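Local coordinates for CrtC domain-containing protein (Fusarium vanettenii 77-13-4, PDB 7A0Q), which probably adds water to the prenyl side chain of the bean phytoalexin kievitone, which would help the fungus to detoxify it, at residues P27-E31 / P198-H202; S50-S54 / P111-D117; S301-Q306 / Y318-I322. One frame throughout, in Å; residues are numbered along the deposited sequence.

Contact 1 of 3, residues P27-E31 / P198-H202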
ATOM      1  N   PRO A  27      16.906   3.129  -5.592  1.00 20.73           N
ATOM      2  CA  PRO A  27      16.641   3.878  -6.827  1.00 19.85           C
ATOM      3  C   PRO A  27      15.183   4.321  -6.980  1.00 21.82           C
ATOM      4  O   PRO A  27      14.547   4.085  -8.011  1.00 22.45           O
ATOM      5  CB  PRO A  27      17.058   2.887  -7.917  1.00 22.03           C
ATOM      6  CG  PRO A  27      16.766   1.549  -7.325  1.00 21.68           C
ATOM      7  CD  PRO A  27      16.998   1.677  -5.835  1.00 23.38           C
ATOM      8  N   PHE A  28      14.657   5.000  -5.953  1.00 19.07           N
ATOM      9  CA  PHE A  28      13.312   5.567  -6.037  1.00 18.57           C
ATOM     10  C   PHE A  28      13.236   6.579  -7.173  1.00 23.70           C
ATOM     11  O   PHE A  28      14.093   7.462  -7.291  1.00 22.32           O
ATOM     12  CB  PHE A  28      12.927   6.258  -4.727  1.00 19.81           C
ATOM     13  CG  PHE A  28      12.992   5.383  -3.503  1.00 18.11           C
ATOM     14  CD1 PHE A  28      12.836   4.003  -3.578  1.00 19.18           C
ATOM     15  CD2 PHE A  28      13.179   5.967  -2.257  1.00 19.59           C
ATOM     16  CE1 PHE A  28      12.879   3.222  -2.423  1.00 20.73           C
ATOM     17  CE2 PHE A  28      13.234   5.195  -1.107  1.00 18.97           C
ATOM     18  CZ  PHE A  28      13.082   3.822  -1.184  1.00 19.79           C
ATOM     19  N   LYS A  29      12.190   6.468  -7.998  1.00 20.59           N
ATOM     20  CA  LYS A  29      11.954   7.445  -9.053  1.00 18.12           C
ATOM     21  C   LYS A  29      10.541   7.267  -9.587  1.00 19.04           C
ATOM     22  O   LYS A  29      10.003   6.152  -9.547  1.00 21.04           O
ATOM     23  CB  LYS A  29      12.983   7.302 -10.187  1.00 25.72           C
ATOM     24  CG  LYS A  29      12.991   5.946 -10.857  1.00 29.66           C
ATOM     25  CD  LYS A  29      14.149   5.820 -11.854  1.00 34.65           C
ATOM     26  CE  LYS A  29      15.500   5.838 -11.142  1.00 43.93           C
ATOM     27  NZ  LYS A  29      16.656   5.525 -12.038  1.00 45.49           N
ATOM     28  N   PRO A  30       9.914   8.321 -10.090  1.00 19.40           N
ATOM     29  CA  PRO A  30       8.544   8.201 -10.593  1.00 19.25           C
ATOM     30  C   PRO A  30       8.503   7.699 -12.027  1.00 22.55           C
ATOM     31  O   PRO A  30       9.472   7.790 -12.786  1.00 21.42           O
ATOM     32  CB  PRO A  30       8.016   9.632 -10.512  1.00 19.10           C
ATOM     33  CG  PRO A  30       9.249  10.469 -10.775  1.00 20.07           C
ATOM     34  CD  PRO A  30      10.406   9.713 -10.160  1.00 18.00           C
ATOM     35  N   GLU A  31       7.341   7.168 -12.392  1.00 17.99           N
ATOM     36  CA  GLU A  31       7.042   6.983 -13.799  1.00 17.88           C
ATOM     37  C   GLU A  31       6.489   8.279 -14.376  1.00 20.43           C
ATOM     38  O   GLU A  31       6.149   9.222 -13.652  1.00 21.04           O
ATOM     39  CB  GLU A  31       6.067   5.815 -14.000  1.00 19.46           C
ATOM     40  CG  GLU A  31       6.754   4.496 -13.733  1.00 19.39           C
ATOM     41  CD  GLU A  31       5.818   3.297 -13.786  1.00 24.51           C
ATOM     42  OE1 GLU A  31       4.587   3.476 -13.641  1.00 19.62           O
ATOM     43  OE2 GLU A  31       6.336   2.176 -13.977  1.00 23.79           O
ATOM     44  N   PRO A 198      11.415  15.315  -6.203  1.00 18.52           N
ATOM     45  CA  PRO A 198      10.524  14.559  -7.104  1.00 18.76           C
ATOM     46  C   PRO A 198      11.262  13.704  -8.126  1.00 21.72           C
ATOM     47  O   PRO A 198      10.657  12.782  -8.685  1.00 20.89           O
ATOM     48  CB  PRO A 198       9.695  15.651  -7.789  1.00 20.93           C
ATOM     49  CG  PRO A 198      10.547  16.891  -7.700  1.00 23.78           C
ATOM     50  CD  PRO A 198      11.378  16.767  -6.448  1.00 20.79           C
ATOM     51  N   ALA A 199      12.544  13.958  -8.395  1.00 19.60           N
ATOM     52  CA  ALA A 199      13.252  13.108  -9.341  1.00 19.81           C
ATOM     53  C   ALA A 199      13.648  11.767  -8.738  1.00 18.66           C
ATOM     54  O   ALA A 199      13.960  10.832  -9.484  1.00 21.58           O
ATOM     55  CB  ALA A 199      14.502  13.829  -9.864  1.00 23.33           C
ATOM     56  N   LYS A 200      13.636  11.646  -7.411  1.00 17.84           N
ATOM     57  CA  LYS A 200      14.166  10.469  -6.742  1.00 18.47           C
ATOM     58  C   LYS A 200      13.183   9.953  -5.700  1.00 17.12           C
ATOM     59  O   LYS A 200      13.570   9.433  -4.654  1.00 18.18           O
ATOM     60  CB  LYS A 200      15.532  10.773  -6.132  1.00 22.48           C
ATOM     61  CG  LYS A 200      16.584  11.023  -7.215  1.00 27.18           C
ATOM     62  CD  LYS A 200      17.924  11.451  -6.647  1.00 33.69           C
ATOM     63  CE  LYS A 200      18.957  11.592  -7.769  1.00 36.28           C
ATOM     64  NZ  LYS A 200      20.270  12.085  -7.265  1.00 47.31           N
ATOM     65  N   SER A 201      11.891  10.059  -6.005  1.00 19.24           N
ATOM     66  CA  SER A 201      10.818   9.671  -5.096  1.00 17.97           C
ATOM     67  C   SER A 201       9.676   9.089  -5.928  1.00 15.26           C
ATOM     68  O   SER A 201       9.565   9.348  -7.128  1.00 17.49           O
ATOM     69  CB  SER A 201      10.293  10.876  -4.298  1.00 19.07           C
ATOM     70  OG  SER A 201      11.295  11.431  -3.439  1.00 18.76           O
ATOM     71  N   HIS A 202       8.812   8.304  -5.282  1.00 16.98           N
ATOM     72  CA  HIS A 202       7.550   7.939  -5.920  1.00 15.22           C
ATOM     73  C   HIS A 202       6.583   7.469  -4.851  1.00 13.69           C
ATOM     74  O   HIS A 202       6.985   7.102  -3.750  1.00 17.19           O
ATOM     75  CB  HIS A 202       7.717   6.855  -6.996  1.00 15.32           C
ATOM     76  CG  HIS A 202       8.166   5.528  -6.461  1.00 17.04           C
ATOM     77  ND1 HIS A 202       7.304   4.464  -6.260  1.00 17.74           N
ATOM     78  CD2 HIS A 202       9.393   5.091  -6.088  1.00 18.85           C
ATOM     79  CE1 HIS A 202       7.987   3.432  -5.791  1.00 17.46           C
ATOM     80  NE2 HIS A 202       9.254   3.788  -5.672  1.00 22.76           N
TER
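Phe28 and His202 cross at about a right angle where the N-terminal segment 27-31 passes over segment 198-202. Their ring planes stand 72° apart with centroids separated by 5.9 Å. The rings meet obliquely. Phe28 CA sits at the edge of the imidazole, in the ring plane, 3.9 Å from His202 CD2. Phe28 CB approaches Lys200 O at 3.2 Å. The phenyl ring then leads away from segment 198-202 toward Leu95. In His202, CG lies between the backbone N and the carbonyl carbon (chi1 65°). This torsion brings the side chain up to the Lys29 carbonyl, with His202 CB 3.5 Å from Lys29 O. Further along, Pro30 turns CG and CD toward two carbonyls. Pro30 CD lies 3.2 Å from Ser201 O and 3.4 Å from Pro198 O. The backbones approach through a CA-H...O contact, with Lys200 CA 3.1 Å from Phe28 O.

Both imidazole nitrogens have hydrogen-bond partners elsewhere, ND1 with Pro179 O and NE2 with Tyr336 OH. Tyr64 stacks on the imidazole, and His225 meets it edge-to-face. His225 and Tyr336 belong to the second barrel. The contact thus places the N-terminal lead-in over the start of strand 202-210, at the junction of a tandem lipocalin-like fold of the calycin type.

Contact 2 of 3, residues S50-S54 / P111-D117. With NAG (2-acetamido-2-deoxy-beta-D-glucopyranose), chain D.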
ATOM      1  N   SER A  50     -14.201   6.536  -8.868  1.00 14.51           N
ATOM      2  CA  SER A  50     -14.036   5.616  -7.752  1.00 14.67           C
ATOM      3  C   SER A  50     -13.386   6.262  -6.534  1.00 13.65           C
ATOM      4  O   SER A  50     -13.313   5.633  -5.468  1.00 14.41           O
ATOM      5  CB  SER A  50     -13.182   4.438  -8.208  1.00 15.27           C
ATOM      6  OG  SER A  50     -13.892   3.724  -9.197  1.00 17.35           O
ATOM      7  N   GLN A  51     -12.908   7.499  -6.658  1.00 14.39           N
ATOM      8  CA  GLN A  51     -12.154   8.151  -5.599  1.00 14.11           C
ATOM      9  C   GLN A  51     -12.967   8.854  -4.503  1.00 13.41           C
ATOM     10  O   GLN A  51     -12.488   8.914  -3.368  1.00 14.68           O
ATOM     11  CB  GLN A  51     -11.204   9.172  -6.232  1.00 14.41           C
ATOM     12  CG  GLN A  51     -10.084   8.544  -7.073  1.00 14.99           C
ATOM     13  CD  GLN A  51      -8.924   8.125  -6.204  1.00 15.20           C
ATOM     14  OE1 GLN A  51      -9.046   7.198  -5.409  1.00 15.45           O
ATOM     15  NE2 GLN A  51      -7.797   8.827  -6.316  1.00 17.47           N
ATOM     16  N   PRO A  52     -14.154   9.411  -4.771  1.00 15.60           N
ATOM     17  CA  PRO A  52     -14.811  10.243  -3.746  1.00 15.21           C
ATOM     18  C   PRO A  52     -15.200   9.495  -2.476  1.00 15.10           C
ATOM     19  O   PRO A  52     -15.405   8.276  -2.454  1.00 14.89           O
ATOM     20  CB  PRO A  52     -16.059  10.764  -4.465  1.00 17.80           C
ATOM     21  CG  PRO A  52     -15.650  10.827  -5.883  1.00 19.46           C
ATOM     22  CD  PRO A  52     -14.814   9.590  -6.081  1.00 17.34           C
ATOM     23  N   ASN A  53     -15.360  10.288  -1.408  1.00 14.64           N
ATOM     24  CA  ASN A  53     -15.846   9.794  -0.121  1.00 16.05           C
ATOM     25  C   ASN A  53     -17.065   8.899  -0.271  1.00 16.29           C
ATOM     26  O   ASN A  53     -17.174   7.878   0.412  1.00 16.88           O
ATOM     27  CB  ASN A  53     -16.241  10.963   0.786  1.00 15.98           C
ATOM     28  CG  ASN A  53     -15.067  11.749   1.308  1.00 18.22           C
ATOM     29  OD1 ASN A  53     -14.017  11.814   0.681  1.00 16.66           O
ATOM     30  ND2 ASN A  53     -15.259  12.393   2.460  1.00 18.30           N
ATOM     31  N   SER A  54     -18.020   9.307  -1.116  1.00 15.88           N
ATOM     32  CA  SER A  54     -19.293   8.589  -1.205  1.00 16.99           C
ATOM     33  C   SER A  54     -19.096   7.126  -1.564  1.00 19.53           C
ATOM     34  O   SER A  54     -19.980   6.310  -1.288  1.00 18.23           O
ATOM     35  CB  SER A  54     -20.207   9.208  -2.259  1.00 18.97           C
ATOM     36  OG  SER A  54     -19.565   9.210  -3.528  1.00 20.27           O
ATOM     37  N   PRO A 111     -17.759  12.104   5.889  1.00 18.68           N
ATOM     38  CA  PRO A 111     -18.755  12.893   5.154  1.00 17.03           C
ATOM     39  C   PRO A 111     -19.080  12.258   3.808  1.00 19.92           C
ATOM     40  O   PRO A 111     -18.187  11.848   3.060  1.00 18.25           O
ATOM     41  CB  PRO A 111     -18.077  14.256   4.991  1.00 20.87           C
ATOM     42  CG  PRO A 111     -17.133  14.333   6.164  1.00 21.29           C
ATOM     43  CD  PRO A 111     -16.633  12.929   6.366  1.00 21.56           C
ATOM     44  N   ASN A 112     -20.371  12.167   3.509  1.00 18.92           N
ATOM     45  CA  ASN A 112     -20.830  11.571   2.253  1.00 21.15           C
ATOM     46  C   ASN A 112     -20.894  12.682   1.210  1.00 19.64           C
ATOM     47  O   ASN A 112     -21.912  13.354   1.043  1.00 22.48           O
ATOM     48  CB  ASN A 112     -22.173  10.869   2.437  1.00 23.04           C
ATOM     49  CG  ASN A 112     -22.711  10.314   1.140  1.00 29.58           C
ATOM     50  OD1 ASN A 112     -21.979  10.175   0.169  1.00 24.90           O
ATOM     51  ND2 ASN A 112     -24.000   9.998   1.113  1.00 38.37           N
ATOM     52  N   ILE A 113     -19.780  12.881   0.501  1.00 17.68           N
ATOM     53  CA  ILE A 113     -19.638  13.954  -0.472  1.00 17.40           C
ATOM     54  C   ILE A 113     -19.094  13.372  -1.769  1.00 21.72           C
ATOM     55  O   ILE A 113     -18.575  12.252  -1.808  1.00 17.94           O
ATOM     56  CB  ILE A 113     -18.719  15.083   0.041  1.00 16.30           C
ATOM     57  CG1 ILE A 113     -17.317  14.540   0.341  1.00 18.10           C
ATOM     58  CG2 ILE A 113     -19.306  15.731   1.298  1.00 19.63           C
ATOM     59  CD1 ILE A 113     -16.331  15.615   0.815  1.00 19.28           C
ATOM     60  N   THR A 114     -19.223  14.153  -2.842  1.00 17.37           N
ATOM     61  CA  THR A 114     -18.861  13.707  -4.184  1.00 18.54           C
ATOM     62  C   THR A 114     -17.408  14.000  -4.540  1.00 19.20           C
ATOM     63  O   THR A 114     -17.018  13.809  -5.700  1.00 18.54           O
ATOM     64  CB  THR A 114     -19.783  14.349  -5.229  1.00 20.52           C
ATOM     65  OG1 THR A 114     -19.567  15.763  -5.256  1.00 20.91           O
ATOM     66  CG2 THR A 114     -21.233  14.063  -4.905  1.00 24.79           C
ATOM     67  N   THR A 115     -16.619  14.485  -3.589  1.00 17.60           N
ATOM     68  CA  THR A 115     -15.191  14.705  -3.761  1.00 19.59           C
ATOM     69  C   THR A 115     -14.440  13.810  -2.783  1.00 18.55           C
ATOM     70  O   THR A 115     -15.037  13.144  -1.933  1.00 17.20           O
ATOM     71  CB  THR A 115     -14.825  16.188  -3.556  1.00 19.89           C
ATOM     72  OG1 THR A 115     -15.309  16.644  -2.288  1.00 21.33           O
ATOM     73  CG2 THR A 115     -15.416  17.058  -4.670  1.00 20.81           C
ATOM     74  N   LEU A 116     -13.111  13.760  -2.933  1.00 15.89           N
ATOM     75  CA  LEU A 116     -12.253  13.003  -2.032  1.00 18.00           C
ATOM     76  C   LEU A 116     -11.660  13.974  -1.017  1.00 17.43           C
ATOM     77  O   LEU A 116     -10.833  14.823  -1.369  1.00 16.12           O
ATOM     78  CB  LEU A 116     -11.158  12.260  -2.802  1.00 16.03           C
ATOM     79  CG  LEU A 116     -10.087  11.595  -1.934  1.00 16.00           C
ATOM     80  CD1 LEU A 116     -10.725  10.739  -0.840  1.00 17.12           C
ATOM     81  CD2 LEU A 116      -9.159  10.764  -2.813  1.00 17.04           C
ATOM     82  N   ASP A 117     -12.087  13.836   0.240  1.00 17.09           N
ATOM     83  CA  ASP A 117     -11.556  14.647   1.341  1.00 17.95           C
ATOM     84  C   ASP A 117     -11.901  13.880   2.623  1.00 18.32           C
ATOM     85  O   ASP A 117     -12.968  14.078   3.210  1.00 17.24           O
ATOM     86  CB  ASP A 117     -12.138  16.060   1.334  1.00 17.98           C
ATOM     87  CG  ASP A 117     -11.459  16.992   2.334  1.00 21.38           C
ATOM     88  OD1 ASP A 117     -10.752  16.523   3.241  1.00 19.19           O
ATOM     89  OD2 ASP A 117     -11.669  18.224   2.234  1.00 21.57           O
TER
HETATM   90  C1  NAG D 401     -24.599   9.490  -0.096  1.00 44.01           C
HETATM   91  C2  NAG D 401     -25.154   8.062   0.088  1.00 48.11           C
HETATM   92  C3  NAG D 401     -25.993   7.629  -1.120  1.00 47.64           C
HETATM   93  C4  NAG D 401     -27.009   8.694  -1.509  1.00 46.04           C
HETATM   94  C5  NAG D 401     -26.289  10.013  -1.724  1.00 48.59           C
HETATM   95  C6  NAG D 401     -27.207  11.145  -2.127  1.00 55.64           C
HETATM   96  C7  NAG D 401     -23.863   6.450   1.429  1.00 51.12           C
HETATM   97  C8  NAG D 401     -22.675   5.533   1.447  1.00 56.67           C
HETATM   98  N2  NAG D 401     -24.059   7.126   0.293  1.00 54.07           N
HETATM   99  O3  NAG D 401     -26.670   6.420  -0.799  1.00 54.51           O
HETATM  100  O4  NAG D 401     -27.679   8.323  -2.707  1.00 57.81           O
HETATM  101  O5  NAG D 401     -25.664  10.386  -0.492  1.00 48.52           O
HETATM  102  O6  NAG D 401     -27.784  11.791  -1.000  1.00 64.19           O
HETATM  103  O7  NAG D 401     -24.607   6.572   2.396  1.00 60.04           O
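Asn53 joins segment 50-54 to segment 111-117 with its backbone and with both ends of its carboxamide. The setting is a loop of the N-terminal lipocalin domain, and Asn112 is the centre of an inverse gamma turn. Asn53 CG stands opposite its own carbonyl carbon, which points the amide at segment 111-117. The side chain grips the backbone of Asp117 in a two-point pairing. Asp117 N donates to Asn53 OD1 at 2.8 Å, nearly straight at 175°. Asn53 ND2 returns a bond to Asp117 O at 2.9 Å. Its second N-H goes to Pro111 O at 3.0 Å. Both acceptors lie in the plane of the amide, which fixes its rotation. The Asp117 bond reaches its carbonyl from well above the plane, whereas the Pro111 bond is tilted only 17°.

The backbone adds two bonds. Asn53 N donates to Thr115 O at 2.9 Å. Ser54 N bonds to Ile113 O in the carbonyl plane, but bent at 138°.

Apolar groups pack beside this polar centre. Ile113 lays CG1 and CD1 over one face of the Asn53 carboxamide. Pro52 sets CB and CG against Thr114 O. Leu116 rests CB and both methyls against Gln51 O, beside Leu136 and Tyr205. At the outer rim, Asn112 OD1 lies 3.2 Å from Ser54 CB. Asn112 ND2 carries the N-linked sugar, bonded to NAG C1 at 1.4 Å.

Contact 3 of 3, residues S301-Q306 / Y318-I322; sequences SYTEDQ and YEGFI
Ser301 and Ile322 form an antiparallel non-hydrogen-bonded pair where segment 301-306 meets strand 318-322. The two belong to a beta hairpin of the C-terminal lipocalin-like barrel. Residues 303-305 bow away from the neighbouring strand, and side chains fill in for the backbone pairing.

Two hydrogen bonds are purely backbone. Tyr302 N donates to Phe321 O at 2.9 Å, and Glu319 N donates to Gln306 O at 2.9 Å.

Gln306 supplies the side-chain pairing. Its CD is anti to CA (chi2 -172°), and the extended chain carries the amide across to Phe321. OE1 accepts from Phe321 N at 2.8 Å. NE2 donates to Phe321 O at 3.2 Å, nearly straight at 170° and on a lone pair of that carbonyl. The other N-H of NE2 goes to Thr303 O. A water donates to both Gln306 OE1 and Glu319 O, linking the two segments beside Gly320.

The hydroxyls form a second group. Tyr318 OH donates to Glu304 O at 2.7 Å, from above the carbonyl plane. Ser301 OG is 2.8 Å from Tyr318 OH, though Thr303 O competes for the serine proton.

Aromatic contacts flank the polar centre. The edge of Phe321 points at the face of Tyr302, with planes at 60° and Phe321 CD2 3.5 Å from Tyr302 CG. These side chains run side by side; Tyr302 OH continues to Leu95 O, and Phe26 meets Phe321. Over the Tyr318 ring, Gln306 CB makes an off-centre CH-pi contact.

Phe321 O takes two donors, and Gln306 uses both N-H groups of NE2 as well as OE1. The chemistry implies that the carbonyls of Thr303 and Glu304 are met by side-chain donors, with the glutamine amide pairing with Phe321 N and O much as a strand's peptide would.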
ATOM      1  N   SER A 301      11.919  -8.116   5.813  1.00 21.24           N
ATOM      2  CA  SER A 301      11.550  -6.833   6.387  1.00 21.19           C
ATOM      3  C   SER A 301      12.809  -6.037   6.723  1.00 24.79           C
ATOM      4  O   SER A 301      13.796  -6.586   7.226  1.00 26.22           O
ATOM      5  CB  SER A 301      10.684  -7.031   7.626  1.00 22.30           C
ATOM      6  OG  SER A 301      10.221  -5.782   8.115  1.00 23.99           O
ATOM      7  N   TYR A 302      12.768  -4.736   6.431  1.00 22.23           N
ATOM      8  CA  TYR A 302      13.951  -3.883   6.558  1.00 24.05           C
ATOM      9  C   TYR A 302      14.376  -3.716   8.014  1.00 27.42           C
ATOM     10  O   TYR A 302      15.575  -3.654   8.316  1.00 26.03           O
ATOM     11  CB  TYR A 302      13.650  -2.525   5.933  1.00 21.63           C
ATOM     12  CG  TYR A 302      14.843  -1.631   5.674  1.00 20.70           C
ATOM     13  CD1 TYR A 302      15.662  -1.833   4.567  1.00 24.35           C
ATOM     14  CD2 TYR A 302      15.122  -0.560   6.511  1.00 25.27           C
ATOM     15  CE1 TYR A 302      16.742  -1.000   4.316  1.00 24.59           C
ATOM     16  CE2 TYR A 302      16.192   0.274   6.268  1.00 24.38           C
ATOM     17  CZ  TYR A 302      16.998   0.046   5.170  1.00 25.77           C
ATOM     18  OH  TYR A 302      18.063   0.881   4.921  1.00 27.13           O
ATOM     19  N   THR A 303      13.410  -3.610   8.920  1.00 24.39           N
ATOM     20  CA  THR A 303      13.671  -3.498  10.345  1.00 27.49           C
ATOM     21  C   THR A 303      12.486  -4.100  11.088  1.00 28.44           C
ATOM     22  O   THR A 303      11.393  -4.241  10.533  1.00 27.68           O
ATOM     23  CB  THR A 303      13.922  -2.042  10.759  1.00 28.66           C
ATOM     24  OG1 THR A 303      14.495  -2.013  12.070  1.00 28.86           O
ATOM     25  CG2 THR A 303      12.621  -1.238  10.760  1.00 23.97           C
ATOM     26  N   GLU A 304      12.718  -4.471  12.349  1.00 24.57           N
ATOM     27  CA  GLU A 304      11.764  -5.314  13.070  1.00 22.89           C
ATOM     28  C   GLU A 304      10.446  -4.590  13.331  1.00 24.10           C
ATOM     29  O   GLU A 304       9.372  -5.084  12.970  1.00 24.69           O
ATOM     30  CB  GLU A 304      12.370  -5.799  14.394  1.00 27.69           C
ATOM     31  CG  GLU A 304      13.509  -6.797  14.258  1.00 29.22           C
ATOM     32  CD  GLU A 304      14.828  -6.141  13.878  1.00 39.71           C
ATOM     33  OE1 GLU A 304      14.901  -4.894  13.885  1.00 36.15           O
ATOM     34  OE2 GLU A 304      15.794  -6.873  13.578  1.00 46.85           O
ATOM     35  N   ASP A 305      10.502  -3.433  13.988  1.00 24.18           N
ATOM     36  CA  ASP A 305       9.300  -2.711  14.404  1.00 24.43           C
ATOM     37  C   ASP A 305       8.830  -1.816  13.259  1.00 20.70           C
ATOM     38  O   ASP A 305       9.418  -0.766  12.991  1.00 23.09           O
ATOM     39  CB  ASP A 305       9.576  -1.902  15.667  1.00 25.70           C
ATOM     40  CG  ASP A 305       8.366  -1.095  16.131  1.00 30.77           C
ATOM     41  OD1 ASP A 305       7.248  -1.297  15.604  1.00 27.19           O
ATOM     42  OD2 ASP A 305       8.540  -0.252  17.039  1.00 32.26           O
ATOM     43  N   GLN A 306       7.760  -2.236  12.585  1.00 20.81           N
ATOM     44  CA  GLN A 306       7.052  -1.405  11.607  1.00 22.09           C
ATOM     45  C   GLN A 306       5.551  -1.629  11.744  1.00 20.76           C
ATOM     46  O   GLN A 306       4.827  -1.809  10.761  1.00 20.96           O
ATOM     47  CB  GLN A 306       7.518  -1.689  10.179  1.00 20.68           C
ATOM     48  CG  GLN A 306       9.023  -1.570   9.967  1.00 21.10           C
ATOM     49  CD  GLN A 306       9.417  -1.667   8.510  1.00 21.35           C
ATOM     50  OE1 GLN A 306       9.182  -0.748   7.733  1.00 20.64           O
ATOM     51  NE2 GLN A 306      10.004  -2.798   8.124  1.00 20.16           N
ATOM     52  N   TYR A 318       0.913  -4.642  10.560  1.00 18.06           N
ATOM     53  CA  TYR A 318       2.315  -4.559  10.187  1.00 19.58           C
ATOM     54  C   TYR A 318       2.386  -3.962   8.785  1.00 22.03           C
ATOM     55  O   TYR A 318       1.825  -4.522   7.838  1.00 22.77           O
ATOM     56  CB  TYR A 318       2.996  -5.928  10.238  1.00 19.73           C
ATOM     57  CG  TYR A 318       4.501  -5.792  10.264  1.00 21.15           C
ATOM     58  CD1 TYR A 318       5.240  -5.746   9.086  1.00 18.94           C
ATOM     59  CD2 TYR A 318       5.181  -5.660  11.476  1.00 22.16           C
ATOM     60  CE1 TYR A 318       6.621  -5.596   9.112  1.00 20.25           C
ATOM     61  CE2 TYR A 318       6.567  -5.510  11.510  1.00 21.01           C
ATOM     62  CZ  TYR A 318       7.279  -5.469  10.330  1.00 22.37           C
ATOM     63  OH  TYR A 318       8.648  -5.311  10.362  1.00 21.72           O
ATOM     64  N   GLU A 319       3.022  -2.802   8.657  1.00 22.09           N
ATOM     65  CA  GLU A 319       3.112  -2.112   7.371  1.00 20.08           C
ATOM     66  C   GLU A 319       4.581  -1.778   7.161  1.00 18.17           C
ATOM     67  O   GLU A 319       5.045  -0.707   7.551  1.00 17.87           O
ATOM     68  CB  GLU A 319       2.240  -0.878   7.345  1.00 21.44           C
ATOM     69  CG  GLU A 319       0.796  -1.138   7.611  1.00 24.74           C
ATOM     70  CD  GLU A 319       0.036  -1.482   6.357  1.00 27.08           C
ATOM     71  OE1 GLU A 319       0.647  -1.524   5.264  1.00 23.75           O
ATOM     72  OE2 GLU A 319      -1.184  -1.703   6.475  1.00 24.76           O
ATOM     73  N   GLY A 320       5.303  -2.700   6.535  1.00 18.35           N
ATOM     74  CA  GLY A 320       6.747  -2.669   6.583  1.00 20.40           C
ATOM     75  C   GLY A 320       7.440  -2.543   5.244  1.00 16.98           C
ATOM     76  O   GLY A 320       7.107  -3.236   4.279  1.00 17.64           O
ATOM     77  N   PHE A 321       8.413  -1.641   5.184  1.00 18.25           N
ATOM     78  CA  PHE A 321       9.341  -1.614   4.063  1.00 19.37           C
ATOM     79  C   PHE A 321      10.114  -2.926   4.016  1.00 20.15           C
ATOM     80  O   PHE A 321      10.553  -3.435   5.050  1.00 20.74           O
ATOM     81  CB  PHE A 321      10.304  -0.435   4.228  1.00 17.99           C
ATOM     82  CG  PHE A 321      11.257  -0.251   3.091  1.00 19.41           C
ATOM     83  CD1 PHE A 321      10.799  -0.033   1.800  1.00 19.70           C
ATOM     84  CD2 PHE A 321      12.631  -0.264   3.318  1.00 21.87           C
ATOM     85  CE1 PHE A 321      11.690   0.159   0.752  1.00 22.14           C
ATOM     86  CE2 PHE A 321      13.531  -0.076   2.279  1.00 20.80           C
ATOM     87  CZ  PHE A 321      13.069   0.139   0.990  1.00 20.02           C
ATOM     88  N   ILE A 322      10.262  -3.480   2.812  1.00 19.50           N
ATOM     89  CA  ILE A 322      10.946  -4.754   2.608  1.00 17.67           C
ATOM     90  C   ILE A 322      11.890  -4.629   1.420  1.00 19.31           C
ATOM     91  O   ILE A 322      11.698  -3.795   0.528  1.00 17.76           O
ATOM     92  CB  ILE A 322       9.960  -5.928   2.371  1.00 19.29           C
ATOM     93  CG1 ILE A 322       9.156  -5.696   1.084  1.00 19.39           C
ATOM     94  CG2 ILE A 322       9.038  -6.141   3.580  1.00 17.41           C
ATOM     95  CD1 ILE A 322       8.301  -6.892   0.646  1.00 19.10           C
TER
HETATM   96  O   HOH W   1       7.292   1.272   7.380  1.00 20.67           O

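How the contacts relate
Near the N terminus the chain passes 27-31, then 50-54, and runs into strand 58-66. Contact 2 closes the first loop when 111-117 returns to 50-54. Contact 1 closes a longer loop at 198-202, so contact 2 is nested inside it. Contact 3 follows in series as a local hairpin of the C-terminal barrel. Contacts 1 and 3 touch: Phe28 CZ lies 4.3 Å from Phe321 CZ, so the N-terminal lead-in packs against the second barrel as well as the first. Contact 2 stands apart, its centre about 31 Å from that of contact 3, on the opposite side of the chain's centre.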